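Local coordinates for clostripain-related protein (Bacteroides thetaiotaomicron, PDB 6NAG) that is a secreted C11 cysteine protease of the clostripain family, which probably cleaves peptide bonds in proteins or peptides outside the bacterial cell, at residues A[58-63]-A[76-81]; A[46-51]-A[62-67]. The protein carries 1 engineered substitution. All coordinates share one frame; numbering follows the deposited sequence.

Contact 1. Residues A[58-63]-A[76-81]; sequences KATLFE and LKNYTD. With PRO (proline), chain C.
L76 and K77 both face the single residue L61, forming a classic beta bulge in an otherwise regular antiparallel pairing. The carbonyl oxygen of L61 is gripped twice, by L76 N at 2.7 Å and by K77 N at 3.1 Å; the first donor lies in the carbonyl plane, the second is tilted from it. L61 N answers to K77 O, and A59 and Y79 form the next hydrogen-bonded pair. Within the bulge, L76 also lays its CB against L61 O and brings its CD1 near L61 CD2. The two strands form a beta hairpin, with 70-80 the outermost strand at this end of the mixed sheet, whose strand order fits the caspase-like fold of clan CD peptidases. A59, L61, K77 and Y79 share one face. There the Y79 ring presents its edge to L61, with CE1 3.6 Å from L61 CB, and its hydroxyl continues to D96 of helix 87-100, which also takes K77 NZ. On the opposite face T60 and N78 lie side by side. Each turns its polar branch anti to its own carbonyl carbon (chi1 -59° and -65°), which brings T60 OG1 within 2.8 Å of N78 OD1 as hydrogen-bond donor. The methyl of T60 also brushes a bound proline, CG2 lying 3.8 Å from proline CD. F62 offers that ligand a ring face, with proline N above it near the rim and F62 CD1 3.7 Å from proline CD; Y28 and H73 complete this pocket.

Contact 2. Residues A[46-51]-A[62-67]; sequences ERIIIF and FELAYE. With PRO (proline), chain C.
I50 lies over the face of the F62 ring opposite the one met by the bound proline: its CB sits 4.0 Å from the ring centroid, 21° off the normal, a CH-pi contact displaced toward the rim. I50 CG2 reaches the far end of the same ring, 3.7 Å from F62 CZ. The R47 guanidinium, the other flat group, turns its own edge to the E63 carboxylate, the two planes 28° apart. This is a side-on, two-nitrogen salt bridge: R47 NH2 donates to E63 OE1 at 2.9 Å, on the syn side but tilted out of the carboxylate plane, while R47 NE reaches E63 OE2 at 3.1 Å from above that plane. The bend of the R47 chain at chi3 (64°) swings the group across to a fully extended E63. Strands 46-53 and 58-67 form an antiparallel beta hairpin, in which I50 and F62 exchange both backbone hydrogen bonds. I48, I50, F62 and L64 line one face, where helix 24-38 packs on I48 and F62; I50 CD1 and L64 CD1 meet at 3.7 Å. Toward the open end, a water accepts from I48 N and donates to L64 O and to E63 OE2, bridging backbone and carboxylate. A leucine in place of R47 would probably leave the buried E63 carboxylate without its countercharge and freer to turn. On the R47 side, I49 CD1 lies 3.7 Å from E63 CB.

How the contacts relate
From the N terminus the chain passes strand 11-17 and helix 24-38, then runs along strand 46-53, turns and returns along strand 58-67; contact 2 closes this first hairpin. A second turn leads into strand 70-80, and contact 1 closes the second hairpin. The two loops overlap rather than nest: 58-61 lies inside the first, F62 and E63 belong to both contacts, and 76-81 lies beyond it. Strand 58-67 is thus the middle of a three-stranded antiparallel meander. Side chains also meet between the contacts: F51 sets its ring edge-to-face with Y79, and L61 packs on I49. Strand 46-53 joins this edge of the sheet to strand 11-17.

Contact 1. Residues A[58-63]-A[76-81]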
loop_
_atom_site.group_PDB
_atom_site.type_symbol
_atom_site.label_atom_id
_atom_site.label_comp_id
_atom_site.label_asym_id
_atom_site.label_seq_id
_atom_site.Cartn_x
_atom_site.Cartn_y
_atom_site.Cartn_z
ATOM N N LYS A 58 19.508 -16.861 -2.993
ATOM C CA LYS A 58 19.867 -16.492 -1.628
ATOM C C LYS A 58 20.265 -15.021 -1.530
ATOM O O LYS A 58 20.983 -14.507 -2.385
ATOM C CB LYS A 58 21.004 -17.381 -1.118
ATOM C CG LYS A 58 20.641 -18.855 -1.019
ATOM C CD LYS A 58 21.843 -19.701 -0.650
ATOM C CE LYS A 58 21.471 -21.165 -0.494
ATOM N NZ LYS A 58 20.937 -21.741 -1.758
ATOM N N ALA A 59 19.797 -14.352 -0.480
ATOM C CA ALA A 59 20.063 -12.928 -0.303
ATOM C C ALA A 59 20.204 -12.553 1.169
ATOM O O ALA A 59 19.818 -13.314 2.055
ATOM C CB ALA A 59 18.963 -12.107 -0.950
ATOM N N THR A 60 20.753 -11.369 1.419
ATOM C CA THR A 60 20.975 -10.894 2.779
ATOM C C THR A 60 20.667 -9.405 2.907
ATOM O O THR A 60 21.070 -8.604 2.065
ATOM C CB THR A 60 22.428 -11.150 3.232
ATOM O OG1 THR A 60 22.710 -12.553 3.178
ATOM C CG2 THR A 60 22.649 -10.653 4.652
ATOM N N LEU A 61 19.943 -9.044 3.962
ATOM C CA LEU A 61 19.681 -7.646 4.276
ATOM C C LEU A 61 20.592 -7.186 5.410
ATOM O O LEU A 61 20.607 -7.790 6.482
ATOM C CB LEU A 61 18.214 -7.445 4.662
ATOM C CG LEU A 61 17.749 -6.002 4.865
ATOM C CD1 LEU A 61 17.613 -5.295 3.527
ATOM C CD2 LEU A 61 16.443 -5.952 5.640
ATOM N N PHE A 62 21.357 -6.125 5.173
ATOM C CA PHE A 62 22.258 -5.606 6.197
ATOM C C PHE A 62 22.341 -4.082 6.170
ATOM O O PHE A 62 21.830 -3.437 5.256
ATOM C CB PHE A 62 23.656 -6.215 6.041
ATOM C CG PHE A 62 24.355 -5.832 4.767
ATOM C CD1 PHE A 62 24.088 -6.500 3.584
ATOM C CD2 PHE A 62 25.295 -4.814 4.758
ATOM C CE1 PHE A 62 24.734 -6.152 2.415
ATOM C CE2 PHE A 62 25.945 -4.463 3.591
ATOM C CZ PHE A 62 25.664 -5.132 2.419
ATOM N N GLU A 63 22.991 -3.516 7.182
ATOM C CA GLU A 63 23.073 -2.069 7.331
ATOM C C GLU A 63 24.516 -1.570 7.368
ATOM O O GLU A 63 25.378 -2.191 7.987
ATOM C CB GLU A 63 22.341 -1.630 8.604
ATOM C CG GLU A 63 22.498 -0.156 8.945
ATOM C CD GLU A 63 21.703 0.252 10.169
ATOM O OE1 GLU A 63 21.108 -0.634 10.817
ATOM O OE2 GLU A 63 21.671 1.459 10.484
ATOM N N LEU A 76 20.998 -7.846 9.183
ATOM C CA LEU A 76 19.665 -7.713 9.755
ATOM C C LEU A 76 18.832 -8.970 9.539
ATOM O O LEU A 76 18.166 -9.449 10.457
ATOM C CB LEU A 76 18.945 -6.504 9.152
ATOM C CG LEU A 76 19.628 -5.145 9.309
ATOM C CD1 LEU A 76 18.876 -4.075 8.535
ATOM C CD2 LEU A 76 19.741 -4.768 10.777
ATOM N N LYS A 77 18.877 -9.503 8.323
ATOM C CA LYS A 77 18.020 -10.621 7.948
ATOM C C LYS A 77 18.534 -11.330 6.698
ATOM O O LYS A 77 19.077 -10.695 5.795
ATOM C CB LYS A 77 16.587 -10.125 7.723
ATOM C CG LYS A 77 15.571 -11.213 7.432
ATOM C CD LYS A 77 14.184 -10.621 7.251
ATOM C CE LYS A 77 13.141 -11.708 7.055
ATOM N NZ LYS A 77 11.773 -11.138 6.920
ATOM N N ASN A 78 18.366 -12.648 6.654
ATOM C CA ASN A 78 18.710 -13.425 5.469
ATOM C C ASN A 78 17.454 -13.923 4.765
ATOM O O ASN A 78 16.380 -13.979 5.363
ATOM C CB ASN A 78 19.614 -14.601 5.839
ATOM C CG ASN A 78 20.966 -14.156 6.358
ATOM O OD1 ASN A 78 21.859 -13.817 5.585
ATOM N ND2 ASN A 78 21.123 -14.162 7.676
ATOM N N TYR A 79 17.590 -14.288 3.493
ATOM C CA TYR A 79 16.441 -14.691 2.690
ATOM C C TYR A 79 16.686 -15.989 1.927
ATOM O O TYR A 79 17.639 -16.095 1.157
ATOM C CB TYR A 79 16.072 -13.584 1.698
ATOM C CG TYR A 79 15.638 -12.285 2.339
ATOM C CD1 TYR A 79 16.573 -11.345 2.753
ATOM C CD2 TYR A 79 14.293 -11.992 2.516
ATOM C CE1 TYR A 79 16.181 -10.156 3.336
ATOM C CE2 TYR A 79 13.891 -10.805 3.096
ATOM C CZ TYR A 79 14.838 -9.891 3.504
ATOM O OH TYR A 79 14.443 -8.707 4.082
ATOM N N THR A 80 15.817 -16.970 2.141
ATOM C CA THR A 80 15.846 -18.202 1.362
ATOM C C THR A 80 14.819 -18.126 0.238
ATOM O O THR A 80 13.623 -17.977 0.493
ATOM C CB THR A 80 15.563 -19.444 2.228
ATOM O OG1 THR A 80 16.578 -19.575 3.230
ATOM C CG2 THR A 80 15.549 -20.698 1.370
ATOM N N ASP A 81 15.299 -18.232 -0.998
ATOM C CA ASP A 81 14.457 -18.129 -2.190
ATOM C C ASP A 81 13.564 -16.888 -2.195
ATOM O O ASP A 81 12.340 -17.008 -2.239
ATOM C CB ASP A 81 13.588 -19.381 -2.337
ATOM C CG ASP A 81 14.398 -20.619 -2.658
ATOM O OD1 ASP A 81 15.242 -20.555 -3.575
ATOM O OD2 ASP A 81 14.193 -21.656 -1.993
HETATM N N PRO C . 27.566 -9.064 4.029
HETATM C CA PRO C . 28.522 -9.593 3.050
HETATM C C PRO C . 29.100 -8.501 2.154
HETATM O O PRO C . 28.435 -7.510 1.853
HETATM C CB PRO C . 27.678 -10.577 2.235
HETATM C CG PRO C . 26.289 -10.054 2.350
HETATM C CD PRO C . 26.186 -9.489 3.738
HETATM O OXT PRO C . 30.245 -8.587 1.709
#

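Contact 2. Residues A[46-51]-A[62-67]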
loop_
_atom_site.group_PDB
_atom_site.type_symbol
_atom_site.label_atom_id
_atom_site.label_comp_id
_atom_site.label_asym_id
_atom_site.label_seq_id
_atom_site.Cartn_x
_atom_site.Cartn_y
_atom_site.Cartn_z
ATOM N N GLU A 46 20.596 9.736 9.210
ATOM C CA GLU A 46 20.246 8.857 8.103
ATOM C C GLU A 46 20.790 7.450 8.323
ATOM O O GLU A 46 21.788 7.261 9.017
ATOM C CB GLU A 46 20.771 9.417 6.778
ATOM C CG GLU A 46 20.392 10.868 6.504
ATOM C CD GLU A 46 21.335 11.857 7.166
ATOM O OE1 GLU A 46 22.470 11.463 7.504
ATOM O OE2 GLU A 46 20.939 13.026 7.352
ATOM N N ARG A 47 20.124 6.467 7.727
ATOM C CA ARG A 47 20.555 5.078 7.824
ATOM C C ARG A 47 20.651 4.445 6.440
ATOM O O ARG A 47 19.796 4.669 5.586
ATOM C CB ARG A 47 19.596 4.277 8.708
ATOM C CG ARG A 47 19.513 4.780 10.140
ATOM C CD ARG A 47 18.502 3.993 10.956
ATOM N NE ARG A 47 18.890 2.595 11.110
ATOM C CZ ARG A 47 18.235 1.717 11.862
ATOM N NH1 ARG A 47 17.157 2.092 12.537
ATOM N NH2 ARG A 47 18.660 0.463 11.943
ATOM N N ILE A 48 21.698 3.657 6.223
ATOM C CA ILE A 48 21.888 2.976 4.949
ATOM C C ILE A 48 21.580 1.487 5.071
ATOM O O ILE A 48 22.255 0.762 5.800
ATOM C CB ILE A 48 23.321 3.157 4.420
ATOM C CG1 ILE A 48 23.602 4.637 4.152
ATOM C CG2 ILE A 48 23.529 2.340 3.157
ATOM C CD1 ILE A 48 24.971 4.904 3.573
ATOM N N ILE A 49 20.555 1.042 4.354
ATOM C CA ILE A 49 20.149 -0.358 4.372
ATOM C C ILE A 49 20.378 -0.989 3.002
ATOM O O ILE A 49 19.997 -0.419 1.983
ATOM C CB ILE A 49 18.668 -0.511 4.772
ATOM C CG1 ILE A 49 18.381 0.257 6.063
ATOM C CG2 ILE A 49 18.302 -1.977 4.928
ATOM C CD1 ILE A 49 19.187 -0.220 7.248
ATOM N N ILE A 50 21.004 -2.161 2.980
ATOM C CA ILE A 50 21.352 -2.809 1.718
ATOM C C ILE A 50 20.810 -4.233 1.611
ATOM O O ILE A 50 21.025 -5.061 2.493
ATOM C CB ILE A 50 22.880 -2.849 1.512
ATOM C CG1 ILE A 50 23.460 -1.433 1.532
ATOM C CG2 ILE A 50 23.228 -3.545 0.206
ATOM C CD1 ILE A 50 24.948 -1.382 1.274
ATOM N N PHE A 51 20.103 -4.500 0.517
ATOM C CA PHE A 51 19.645 -5.843 0.185
ATOM C C PHE A 51 20.407 -6.344 -1.034
ATOM O O PHE A 51 20.354 -5.731 -2.098
ATOM C CB PHE A 51 18.136 -5.851 -0.083
ATOM C CG PHE A 51 17.609 -7.165 -0.602
ATOM C CD1 PHE A 51 17.548 -7.416 -1.964
ATOM C CD2 PHE A 51 17.160 -8.139 0.272
ATOM C CE1 PHE A 51 17.062 -8.617 -2.442
ATOM C CE2 PHE A 51 16.670 -9.343 -0.201
ATOM C CZ PHE A 51 16.621 -9.580 -1.560
ATOM N N PHE A 62 21.357 -6.125 5.173
ATOM C CA PHE A 62 22.258 -5.606 6.197
ATOM C C PHE A 62 22.341 -4.082 6.170
ATOM O O PHE A 62 21.830 -3.437 5.256
ATOM C CB PHE A 62 23.656 -6.215 6.041
ATOM C CG PHE A 62 24.355 -5.832 4.767
ATOM C CD1 PHE A 62 24.088 -6.500 3.584
ATOM C CD2 PHE A 62 25.295 -4.814 4.758
ATOM C CE1 PHE A 62 24.734 -6.152 2.415
ATOM C CE2 PHE A 62 25.945 -4.463 3.591
ATOM C CZ PHE A 62 25.664 -5.132 2.419
ATOM N N GLU A 63 22.991 -3.516 7.182
ATOM C CA GLU A 63 23.073 -2.069 7.331
ATOM C C GLU A 63 24.516 -1.570 7.368
ATOM O O GLU A 63 25.378 -2.191 7.987
ATOM C CB GLU A 63 22.341 -1.630 8.604
ATOM C CG GLU A 63 22.498 -0.156 8.945
ATOM C CD GLU A 63 21.703 0.252 10.169
ATOM O OE1 GLU A 63 21.108 -0.634 10.817
ATOM O OE2 GLU A 63 21.671 1.459 10.484
ATOM N N LEU A 64 24.768 -0.454 6.691
ATOM C CA LEU A 64 26.042 0.245 6.810
ATOM C C LEU A 64 25.922 1.346 7.855
ATOM O O LEU A 64 25.154 2.291 7.683
ATOM C CB LEU A 64 26.476 0.839 5.469
ATOM C CG LEU A 64 26.884 -0.128 4.359
ATOM C CD1 LEU A 64 27.426 0.638 3.163
ATOM C CD2 LEU A 64 27.909 -1.125 4.869
ATOM N N ALA A 65 26.676 1.221 8.941
ATOM C CA ALA A 65 26.617 2.202 10.018
ATOM C C ALA A 65 28.008 2.668 10.428
ATOM O O ALA A 65 29.014 2.085 10.028
ATOM C CB ALA A 65 25.878 1.626 11.215
ATOM N N TYR A 66 28.054 3.728 11.228
ATOM C CA TYR A 66 29.314 4.268 11.720
ATOM C C TYR A 66 29.380 4.161 13.238
ATOM O O TYR A 66 28.722 4.917 13.952
ATOM C CB TYR A 66 29.484 5.723 11.281
ATOM C CG TYR A 66 30.820 6.330 11.645
ATOM C CD1 TYR A 66 31.930 6.150 10.830
ATOM C CD2 TYR A 66 30.971 7.089 12.797
ATOM C CE1 TYR A 66 33.153 6.705 11.154
ATOM C CE2 TYR A 66 32.190 7.648 13.130
ATOM C CZ TYR A 66 33.277 7.454 12.306
ATOM O OH TYR A 66 34.492 8.010 12.632
ATOM N N GLU A 67 30.172 3.212 13.725
ATOM C CA GLU A 67 30.293 2.976 15.157
ATOM C C GLU A 67 31.751 2.802 15.567
ATOM O O GLU A 67 32.508 2.090 14.908
ATOM C CB GLU A 67 29.473 1.749 15.565
ATOM C CG GLU A 67 27.969 1.939 15.421
ATOM C CD GLU A 67 27.200 0.636 15.505
ATOM O OE1 GLU A 67 27.805 -0.393 15.872
ATOM O OE2 GLU A 67 25.989 0.640 15.201
HETATM N N PRO C . 27.566 -9.064 4.029
HETATM C CA PRO C . 28.522 -9.593 3.050
HETATM C C PRO C . 29.100 -8.501 2.154
HETATM O O PRO C . 28.435 -7.510 1.853
HETATM C CB PRO C . 27.678 -10.577 2.235
HETATM C CG PRO C . 26.289 -10.054 2.350
HETATM C CD PRO C . 26.186 -9.489 3.738
HETATM O OXT PRO C . 30.245 -8.587 1.709
HETATM O O HOH W 1 23.057 3.210 8.978
#